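Local structure of acetyltransferase, GNAT family protein (Mycobacterium smegmatis, 6C37) at residues 12-17 and 120-125; 19-24 and 127-132. The protein binds coenzyme A, here as its disulfide, and probably acetylates the N-terminal alanine of proteins, as a RimJ-type GNAT acetyltransferase. All coordinates share one frame; numbering follows the deposited sequence.

Interaction 1 (12-17 and 120-125); sequences LRVPAG and GGIATA
Val-14 and Gly-121 face each other with CA atoms 5.6 Å apart, and Ala-16 comes closer still to Gly-120. Segment 12-17 is the end of a strand and the type I turn from Val-14 to Gly-17. Segment 120-125 is a glycine loop and the first turn of a helix, with Gly-121 at the N-cap position. The two are joined by one hydrogen bond, from Ala-16 N to Gly-120 O (3.1 Å). The N-H comes in on a lone pair, in the carbonyl plane, and the bond is moderately bent at 150°. Pro-15 CD and Val-14 CG2 also lie against this oxygen.

Val-14 is the main apolar side chain. Val-14 CG1 stands anti to the carbonyl carbon (chi1 -66°), which sends it to Ala-125 CB at a tight 3.5 Å. The same methyl touches Gly-121 O. The other branch, Val-14 CG2, lies 4.3 Å from Ile-122 CG1. Ala-16 CB meets Ile-122 CG1 at 3.7 Å and Ile-122 CD1 about as closely. Leu-12 CD1 reaches Ala-125 CB more loosely.

The loop is the coenzyme A pyrophosphate-binding loop of the GNAT fold. Gly-121 N, Ala-123 N and Thr-124 OG1 hydrogen-bond to the bound CoA-disulfide. The 14-17 turn takes the C=O of the Gly-120/Gly-121 peptide, while its N-H goes to the ligand. Bonded at both ends, the peptide is probably fixed in orientation and may be polarised.

Interaction 2 (19-24 and 127-132); sequences VGLRPV and LAMGLD
Leu-21 of strand 19-23 packs on Met-129 and Gly-130 of helix 127-132, whose axis passes 8.9 Å from that of the strand at -51°. No hydrogen bond links the two segments. The contact is buried and mostly apolar.

Met-129 carries most of it. Its CG takes the crowded position between backbone N and carbonyl carbon (chi1 70°), and the chain bends again at chi3 (52°). This lays the thioether back along the strand, from Leu-21 toward Val-19. Met-129 CG touches Leu-21 CD1 at 3.8 Å. Met-129 SD sits over the backbone of Gly-20, 3.9 Å from Gly-20 CA. Met-129 CE ends 3.6 Å from Val-19 O and more loosely against Val-19 CG1.

This is a helix laid on the central sheet of a GNAT fold. The helix is the one that starts at the coenzyme A pyrophosphate loop, and the strand, 17-23, lies between strands 9-14 and 80-86, antiparallel to both.

The Leu-21 side chain crosses that of Met-129 at a slant. Leu-21 CD1 also reaches Gly-130 CA at 3.9 Å, where the glycine presents bare backbone to the methyl. Leu-21 further touches Phe-82 and Ile-84 of the adjoining strand. Val-9 packs on Met-129 from strand 9-14.

How the interactions relate
Interactions 1 and 2 use successive parts of helix 122-135 and two neighbouring strands of one sheet, 9-14 and 17-23. Their centres are 11 Å apart, and they touch directly. Leu-12 O and Val-19 N, 2.8 Å apart, probably form a hydrogen bond between the strands. Leu-12 CB packs on Met-129 CE at 3.6 Å. Val-19 CG2 lies 3.8 Å from Val-14 CG2 and also meets Ile-122 CG2. Interaction 1 is at the coenzyme site: Gly-121 is about 3 Å from the bound CoA-disulfide, nearest atom to nearest atom. Interaction 2 lies deeper in the chain, with the Val-19 side chain about 8 Å from the ligand by the same measure.

Interaction 1 (12-17 and 120-125)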
loop_
_atom_site.group_PDB
_atom_site.type_symbol
_atom_site.label_atom_id
_atom_site.label_comp_id
_atom_site.label_asym_id
_atom_site.label_seq_id
_atom_site.Cartn_x
_atom_site.Cartn_y
_atom_site.Cartn_z
ATOM N N LEU A 12 8.214 11.662 -5.560
ATOM C CA LEU A 12 9.592 11.296 -5.265
ATOM C C LEU A 12 10.141 10.547 -6.469
ATOM O O LEU A 12 9.407 9.791 -7.110
ATOM C CB LEU A 12 9.690 10.376 -4.041
ATOM C CG LEU A 12 10.014 10.855 -2.639
ATOM C CD1 LEU A 12 10.069 9.621 -1.736
ATOM C CD2 LEU A 12 11.329 11.600 -2.603
ATOM N N ARG A 13 11.424 10.738 -6.766
ATOM C CA ARG A 13 12.064 10.046 -7.879
ATOM C C ARG A 13 12.805 8.816 -7.371
ATOM O O ARG A 13 13.578 8.898 -6.409
ATOM C CB ARG A 13 13.030 10.967 -8.629
ATOM C CG ARG A 13 13.812 10.251 -9.727
ATOM C CD ARG A 13 14.626 11.205 -10.584
ATOM N NE ARG A 13 13.812 12.256 -11.187
ATOM C CZ ARG A 13 13.078 12.101 -12.283
ATOM N NH1 ARG A 13 13.039 10.922 -12.902
ATOM N NH2 ARG A 13 12.372 13.121 -12.756
ATOM N N VAL A 14 12.569 7.681 -8.019
ATOM C CA VAL A 14 13.312 6.461 -7.728
ATOM C C VAL A 14 13.922 6.015 -9.050
ATOM O O VAL A 14 13.619 6.626 -10.085
ATOM C CB VAL A 14 12.412 5.380 -7.104
ATOM C CG1 VAL A 14 11.932 5.831 -5.713
ATOM C CG2 VAL A 14 11.249 5.037 -8.022
ATOM N N PRO A 15 14.801 5.001 -9.073
ATOM C CA PRO A 15 15.399 4.605 -10.365
ATOM C C PRO A 15 14.368 4.321 -11.439
ATOM O O PRO A 15 14.603 4.629 -12.612
ATOM C CB PRO A 15 16.207 3.350 -10.009
ATOM C CG PRO A 15 16.565 3.541 -8.582
ATOM C CD PRO A 15 15.409 4.265 -7.948
ATOM N N ALA A 16 13.215 3.763 -11.062
ATOM C CA ALA A 16 12.189 3.440 -12.044
ATOM C C ALA A 16 11.560 4.690 -12.657
ATOM O O ALA A 16 11.059 4.635 -13.785
ATOM C CB ALA A 16 11.118 2.563 -11.401
ATOM N N GLY A 17 11.577 5.811 -11.952
ATOM C CA GLY A 17 10.924 7.011 -12.427
ATOM C C GLY A 17 10.272 7.767 -11.277
ATOM O O GLY A 17 10.640 7.587 -10.115
ATOM N N GLY A 120 12.795 -1.486 -8.817
ATOM C CA GLY A 120 13.209 -0.148 -9.179
ATOM C C GLY A 120 12.849 0.892 -8.139
ATOM O O GLY A 120 12.890 2.095 -8.416
ATOM N N GLY A 121 12.480 0.435 -6.946
ATOM C CA GLY A 121 12.263 1.312 -5.812
ATOM C C GLY A 121 10.857 1.863 -5.660
ATOM O O GLY A 121 10.640 2.706 -4.780
ATOM N N ILE A 122 9.899 1.402 -6.467
ATOM C CA ILE A 122 8.572 2.023 -6.497
ATOM C C ILE A 122 7.841 1.779 -5.186
ATOM O O ILE A 122 7.362 2.723 -4.551
ATOM C CB ILE A 122 7.747 1.511 -7.688
ATOM C CG1 ILE A 122 8.367 1.976 -9.005
ATOM C CG2 ILE A 122 6.283 1.994 -7.594
ATOM C CD1 ILE A 122 7.828 1.234 -10.227
ATOM N N ALA A 123 7.728 0.507 -4.768
ATOM C CA ALA A 123 6.988 0.215 -3.538
ATOM C C ALA A 123 7.621 0.902 -2.331
ATOM O O ALA A 123 6.914 1.369 -1.431
ATOM C CB ALA A 123 6.919 -1.290 -3.300
ATOM N N THR A 124 8.954 0.958 -2.283
ATOM C CA THR A 124 9.607 1.598 -1.146
ATOM C C THR A 124 9.252 3.078 -1.076
ATOM O O THR A 124 8.937 3.602 -0.000
ATOM C CB THR A 124 11.122 1.404 -1.224
ATOM O OG1 THR A 124 11.418 0.002 -1.106
ATOM C CG2 THR A 124 11.795 2.111 -0.071
ATOM N N ALA A 125 9.268 3.764 -2.218
ATOM C CA ALA A 125 8.885 5.174 -2.207
ATOM C C ALA A 125 7.402 5.358 -1.891
ATOM O O ALA A 125 7.035 6.279 -1.146
ATOM C CB ALA A 125 9.232 5.821 -3.544
#

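Interaction 2 (19-24 and 127-132)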
loop_
_atom_site.group_PDB
_atom_site.type_symbol
_atom_site.label_atom_id
_atom_site.label_comp_id
_atom_site.label_asym_id
_atom_site.label_seq_id
_atom_site.Cartn_x
_atom_site.Cartn_y
_atom_site.Cartn_z
ATOM N N VAL A 19 7.383 8.785 -8.745
ATOM C CA VAL A 19 6.329 8.062 -8.038
ATOM C C VAL A 19 5.470 9.054 -7.262
ATOM O O VAL A 19 5.991 9.927 -6.557
ATOM C CB VAL A 19 6.921 6.986 -7.108
ATOM C CG1 VAL A 19 5.833 6.392 -6.172
ATOM C CG2 VAL A 19 7.578 5.883 -7.920
ATOM N N GLY A 20 4.151 8.918 -7.397
ATOM C CA GLY A 20 3.224 9.654 -6.563
ATOM C C GLY A 20 2.014 8.796 -6.252
ATOM O O GLY A 20 1.816 7.742 -6.849
ATOM N N LEU A 21 1.217 9.255 -5.280
ATOM C CA LEU A 21 -0.043 8.616 -4.924
ATOM C C LEU A 21 -1.217 9.543 -5.219
ATOM O O LEU A 21 -1.115 10.763 -5.043
ATOM C CB LEU A 21 -0.085 8.248 -3.426
ATOM C CG LEU A 21 1.055 7.440 -2.831
ATOM C CD1 LEU A 21 0.841 7.238 -1.316
ATOM C CD2 LEU A 21 1.136 6.093 -3.539
ATOM N N ARG A 22 -2.346 8.965 -5.628
ATOM C CA ARG A 22 -3.562 9.752 -5.806
ATOM C C ARG A 22 -4.776 8.827 -5.680
ATOM O O ARG A 22 -4.649 7.599 -5.806
ATOM C CB ARG A 22 -3.548 10.489 -7.160
ATOM C CG ARG A 22 -3.249 9.603 -8.336
ATOM C CD ARG A 22 -4.521 9.046 -8.932
ATOM N NE ARG A 22 -4.283 8.327 -10.171
ATOM C CZ ARG A 22 -5.096 7.388 -10.632
ATOM N NH1 ARG A 22 -6.192 7.079 -9.946
ATOM N NH2 ARG A 22 -4.822 6.767 -11.775
ATOM N N PRO A 23 -5.967 9.381 -5.425
ATOM C CA PRO A 23 -7.135 8.523 -5.169
ATOM C C PRO A 23 -7.526 7.648 -6.349
ATOM O O PRO A 23 -7.436 8.046 -7.516
ATOM C CB PRO A 23 -8.245 9.528 -4.859
ATOM C CG PRO A 23 -7.545 10.711 -4.355
ATOM C CD PRO A 23 -6.266 10.796 -5.139
ATOM N N VAL A 24 -8.013 6.451 -6.024
ATOM C CA VAL A 24 -8.660 5.589 -7.009
ATOM C C VAL A 24 -9.792 6.358 -7.698
ATOM O O VAL A 24 -10.436 7.221 -7.078
ATOM C CB VAL A 24 -9.178 4.285 -6.369
ATOM C CG1 VAL A 24 -8.009 3.401 -5.932
ATOM C CG2 VAL A 24 -10.093 4.570 -5.179
ATOM N N LEU A 127 5.524 3.454 -0.072
ATOM C CA LEU A 127 5.335 3.220 1.355
ATOM C C LEU A 127 5.804 4.421 2.170
ATOM O O LEU A 127 5.112 4.869 3.091
ATOM C CB LEU A 127 6.083 1.951 1.781
ATOM C CG LEU A 127 5.971 1.545 3.253
ATOM C CD1 LEU A 127 4.502 1.434 3.668
ATOM C CD2 LEU A 127 6.686 0.211 3.485
ATOM N N ALA A 128 6.989 4.955 1.849
ATOM C CA ALA A 128 7.521 6.082 2.605
ATOM C C ALA A 128 6.614 7.299 2.494
ATOM O O ALA A 128 6.270 7.923 3.502
ATOM C CB ALA A 128 8.933 6.417 2.134
ATOM N N MET A 129 6.186 7.643 1.281
ATOM C CA MET A 129 5.335 8.823 1.187
ATOM C C MET A 129 3.953 8.561 1.790
ATOM O O MET A 129 3.375 9.461 2.408
ATOM C CB MET A 129 5.246 9.316 -0.264
ATOM C CG MET A 129 4.479 8.445 -1.230
ATOM S SD MET A 129 4.617 9.173 -2.903
ATOM C CE MET A 129 6.384 9.352 -3.040
ATOM N N GLY A 130 3.433 7.333 1.678
ATOM C CA GLY A 130 2.177 7.017 2.338
ATOM C C GLY A 130 2.285 7.108 3.852
ATOM O O GLY A 130 1.389 7.637 4.522
ATOM N N LEU A 131 3.392 6.611 4.403
ATOM C CA LEU A 131 3.629 6.705 5.841
ATOM C C LEU A 131 3.695 8.162 6.287
ATOM O O LEU A 131 3.054 8.549 7.271
ATOM C CB LEU A 131 4.921 5.975 6.205
ATOM C CG LEU A 131 5.293 5.908 7.685
ATOM C CD1 LEU A 131 4.224 5.161 8.469
ATOM C CD2 LEU A 131 6.651 5.223 7.828
ATOM N N ASP A 132 4.481 8.984 5.579
ATOM C CA ASP A 132 4.562 10.404 5.916
ATOM C C ASP A 132 3.188 11.057 5.898
ATOM O O ASP A 132 2.881 11.893 6.758
ATOM C CB ASP A 132 5.488 11.131 4.938
ATOM C CG ASP A 132 6.937 10.802 5.158
ATOM O OD1 ASP A 132 7.302 10.380 6.277
ATOM O OD2 ASP A 132 7.732 10.972 4.205
#